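Local atomic coordinates of DUF1425 domain-containing protein (Shewanella loihica, PDB entry 3O0L), a protein that is of unknown function, a DUF1425 family member with a two-sheet beta-sandwich fold consistent with its E-set clan membership. Residues A[92-96]-A[97-101]. Residues are numbered along the deposited sequence; the frame is centred on the assembly and turned at random.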
ATOM      1  N   ALA A  92       3.799 -17.214   8.031  1.00 28.52           N
ATOM      2  CA  ALA A  92       3.289 -17.468   9.400  1.00 28.47           C
ATOM      3  C   ALA A  92       2.130 -18.437   9.319  1.00 26.21           C
ATOM      4  O   ALA A  92       1.261 -18.319   8.478  1.00 27.61           O
ATOM      5  CB  ALA A  92       2.823 -16.189  10.079  1.00 26.60           C
ATOM      6  N   LEU A  93       2.117 -19.389  10.245  1.00 27.45           N
ATOM      7  CA  LEU A  93       0.998 -20.292  10.391  1.00 26.16           C
ATOM      8  C   LEU A  93      -0.071 -19.587  11.206  1.00 26.46           C
ATOM      9  O   LEU A  93       0.244 -18.887  12.181  1.00 26.34           O
ATOM     10  CB  LEU A  93       1.490 -21.542  11.111  1.00 29.50           C
ATOM     11  CG  LEU A  93       0.561 -22.717  11.219  1.00 29.59           C
ATOM     12  CD1 LEU A  93       0.147 -23.211   9.841  1.00 31.37           C
ATOM     13  CD2 LEU A  93       1.305 -23.792  12.086  1.00 33.15           C
ATOM     14  N   SER A  94      -1.323 -19.729  10.800  1.00 24.99           N
ATOM     15  CA  SER A  94      -2.465 -19.208  11.568  0.50 25.89           C
ATOM     16  C   SER A  94      -2.463 -19.750  13.013  1.00 22.82           C
ATOM     17  O   SER A  94      -2.098 -20.903  13.253  1.00 23.97           O
ATOM     18  CB  SER A  94      -3.783 -19.588  10.904  0.50 27.32           C
ATOM     19  OG  SER A  94      -4.865 -19.442  11.812  0.50 33.78           O
ATOM     20  N   PRO A  95      -2.858 -18.916  13.997  1.00 24.23           N
ATOM     21  CA  PRO A  95      -2.837 -19.356  15.366  1.00 23.92           C
ATOM     22  C   PRO A  95      -4.039 -20.193  15.749  1.00 25.65           C
ATOM     23  O   PRO A  95      -3.953 -20.921  16.683  1.00 25.67           O
ATOM     24  CB  PRO A  95      -2.787 -18.047  16.166  1.00 26.89           C
ATOM     25  CG  PRO A  95      -3.493 -17.089  15.329  1.00 28.01           C
ATOM     26  CD  PRO A  95      -3.236 -17.492  13.891  1.00 24.90           C
ATOM     27  N   ASN A  96      -5.150 -20.110  15.024  1.00 25.07           N
ATOM     28  CA  ASN A  96      -6.211 -21.061  15.235  1.00 26.32           C
ATOM     29  C   ASN A  96      -7.101 -21.147  14.011  1.00 27.94           C
ATOM     30  O   ASN A  96      -7.101 -20.246  13.143  1.00 28.35           O
ATOM     31  CB  ASN A  96      -6.987 -20.833  16.544  1.00 30.44           C
ATOM     32  CG  ASN A  96      -7.965 -19.690  16.501  1.00 33.23           C
ATOM     33  OD1 ASN A  96      -8.901 -19.682  15.698  1.00 37.38           O
ATOM     34  ND2 ASN A  96      -7.856 -18.798  17.485  1.00 30.97           N
ATOM     35  N   ALA A  97      -7.853 -22.224  13.959  1.00 29.19           N
ATOM     36  CA  ALA A  97      -8.665 -22.531  12.767  1.00 31.96           C
ATOM     37  C   ALA A  97      -9.795 -21.541  12.464  1.00 33.23           C
ATOM     38  O   ALA A  97     -10.383 -21.604  11.368  1.00 38.24           O
ATOM     39  CB  ALA A  97      -9.196 -23.914  12.897  1.00 35.51           C
ATOM     40  N   THR A  98     -10.134 -20.629  13.374  1.00 31.71           N
ATOM     41  CA  THR A  98     -11.160 -19.616  13.063  1.00 34.20           C
ATOM     42  C   THR A  98     -10.639 -18.473  12.200  1.00 35.66           C
ATOM     43  O   THR A  98     -11.438 -17.719  11.667  1.00 39.33           O
ATOM     44  CB  THR A  98     -11.861 -18.977  14.297  1.00 33.95           C
ATOM     45  OG1 THR A  98     -10.952 -18.113  15.004  1.00 40.26           O
ATOM     46  CG2 THR A  98     -12.492 -20.022  15.205  1.00 38.99           C
ATOM     47  N   ALA A  99      -9.320 -18.329  12.055  1.00 33.04           N
ATOM     48  CA  ALA A  99      -8.762 -17.253  11.246  1.00 33.91           C
ATOM     49  C   ALA A  99      -9.076 -17.498   9.788  1.00 36.59           C
ATOM     50  O   ALA A  99      -8.919 -18.625   9.283  1.00 37.26           O
ATOM     51  CB  ALA A  99      -7.259 -17.158  11.451  1.00 35.05           C
ATOM     52  N   VAL A 100      -9.583 -16.477   9.100  1.00 35.60           N
ATOM     53  CA  VAL A 100      -9.900 -16.630   7.666  1.00 37.19           C
ATOM     54  C   VAL A 100      -9.012 -15.771   6.796  1.00 35.50           C
ATOM     55  O   VAL A 100      -8.994 -15.939   5.605  1.00 38.03           O
ATOM     56  CB  VAL A 100     -11.380 -16.301   7.365  1.00 36.41           C
ATOM     57  CG1 VAL A 100     -12.318 -17.246   8.194  1.00 41.07           C
ATOM     58  CG2 VAL A 100     -11.678 -14.827   7.654  1.00 36.48           C
ATOM     59  N   ARG A 101      -8.238 -14.872   7.392  1.00 33.74           N
ATOM     60  CA  ARG A 101      -7.553 -13.834   6.629  1.00 34.92           C
ATOM     61  C   ARG A 101      -6.366 -13.285   7.428  1.00 30.72           C
ATOM     62  O   ARG A 101      -6.448 -13.229   8.632  1.00 29.49           O
ATOM     63  CB  ARG A 101      -8.605 -12.731   6.393  1.00 37.20           C
ATOM     64  CG  ARG A 101      -8.220 -11.515   5.685  1.00 44.24           C
ATOM     65  CD  ARG A 101      -9.476 -10.628   5.437  1.00 49.80           C
ATOM     66  NE  ARG A 101     -10.103  -9.942   6.594  1.00 44.19           N
ATOM     67  CZ  ARG A 101      -9.638  -8.838   7.192  1.00 46.17           C
ATOM     68  NH1 ARG A 101      -8.472  -8.293   6.842  1.00 44.41           N
ATOM     69  NH2 ARG A 101     -10.336  -8.284   8.184  1.00 51.96           N
TER
HETATM   70  O   HOH W   1      -6.872 -20.746  10.123  1.00 36.40           O
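Asn96 and Thr98 illustrate how a single amide oxygen can secure a tight turn. Asn96 OD1 takes two donors from the same residue: the hydroxyl Thr98 OG1 at 2.7 Å and the backbone Thr98 N at 2.8 Å. Both lie in the plane of the side-chain amide, the hydroxyl on a lone pair. The paired bonds limit rotation of the amide, while ND2 stays farther from the hydroxyl. With chi1 at 77°, Asn96 swings CG into the space between its own N and carbonyl carbon, folding the amide forward along the chain. Thr98 makes the matching choice (chi1 71°), which brings OG1 within bonding distance of the oxygen, with Thr98 CG2 alongside Asn96 OD1 at 3.6 Å. The backbone closes the same turn with a bond from Ala99 N to Asn96 O, 3.1 Å long and nearly straight at 168°, although the donor stands well above the carbonyl plane.

On the inner side of the bend, Ser94 has two conformers, and its links here hold for one of them. In that one, Ser94 OG meets Ala99 CB at 3.3 Å. Ser94 OG also donates to a water at 2.9 Å, the water donates to Ala99 O, and Ser94 OG accepts a weak bond from Asn96 N; the bridge may tie the arms of the loop together. Ser94 and Pro95 also rest on Trp62 of strand 54-63.

Past the turn, Val100 and Arg101 form a classic beta bulge opposite Tyr63. The Asn96 OD1 to Thr98 N bond makes an Asx turn, superposed on a type I beta turn from Asn96 to Ala99, in the connection between strands 87-93 and 101-109, from one sheet of the beta sandwich to the other.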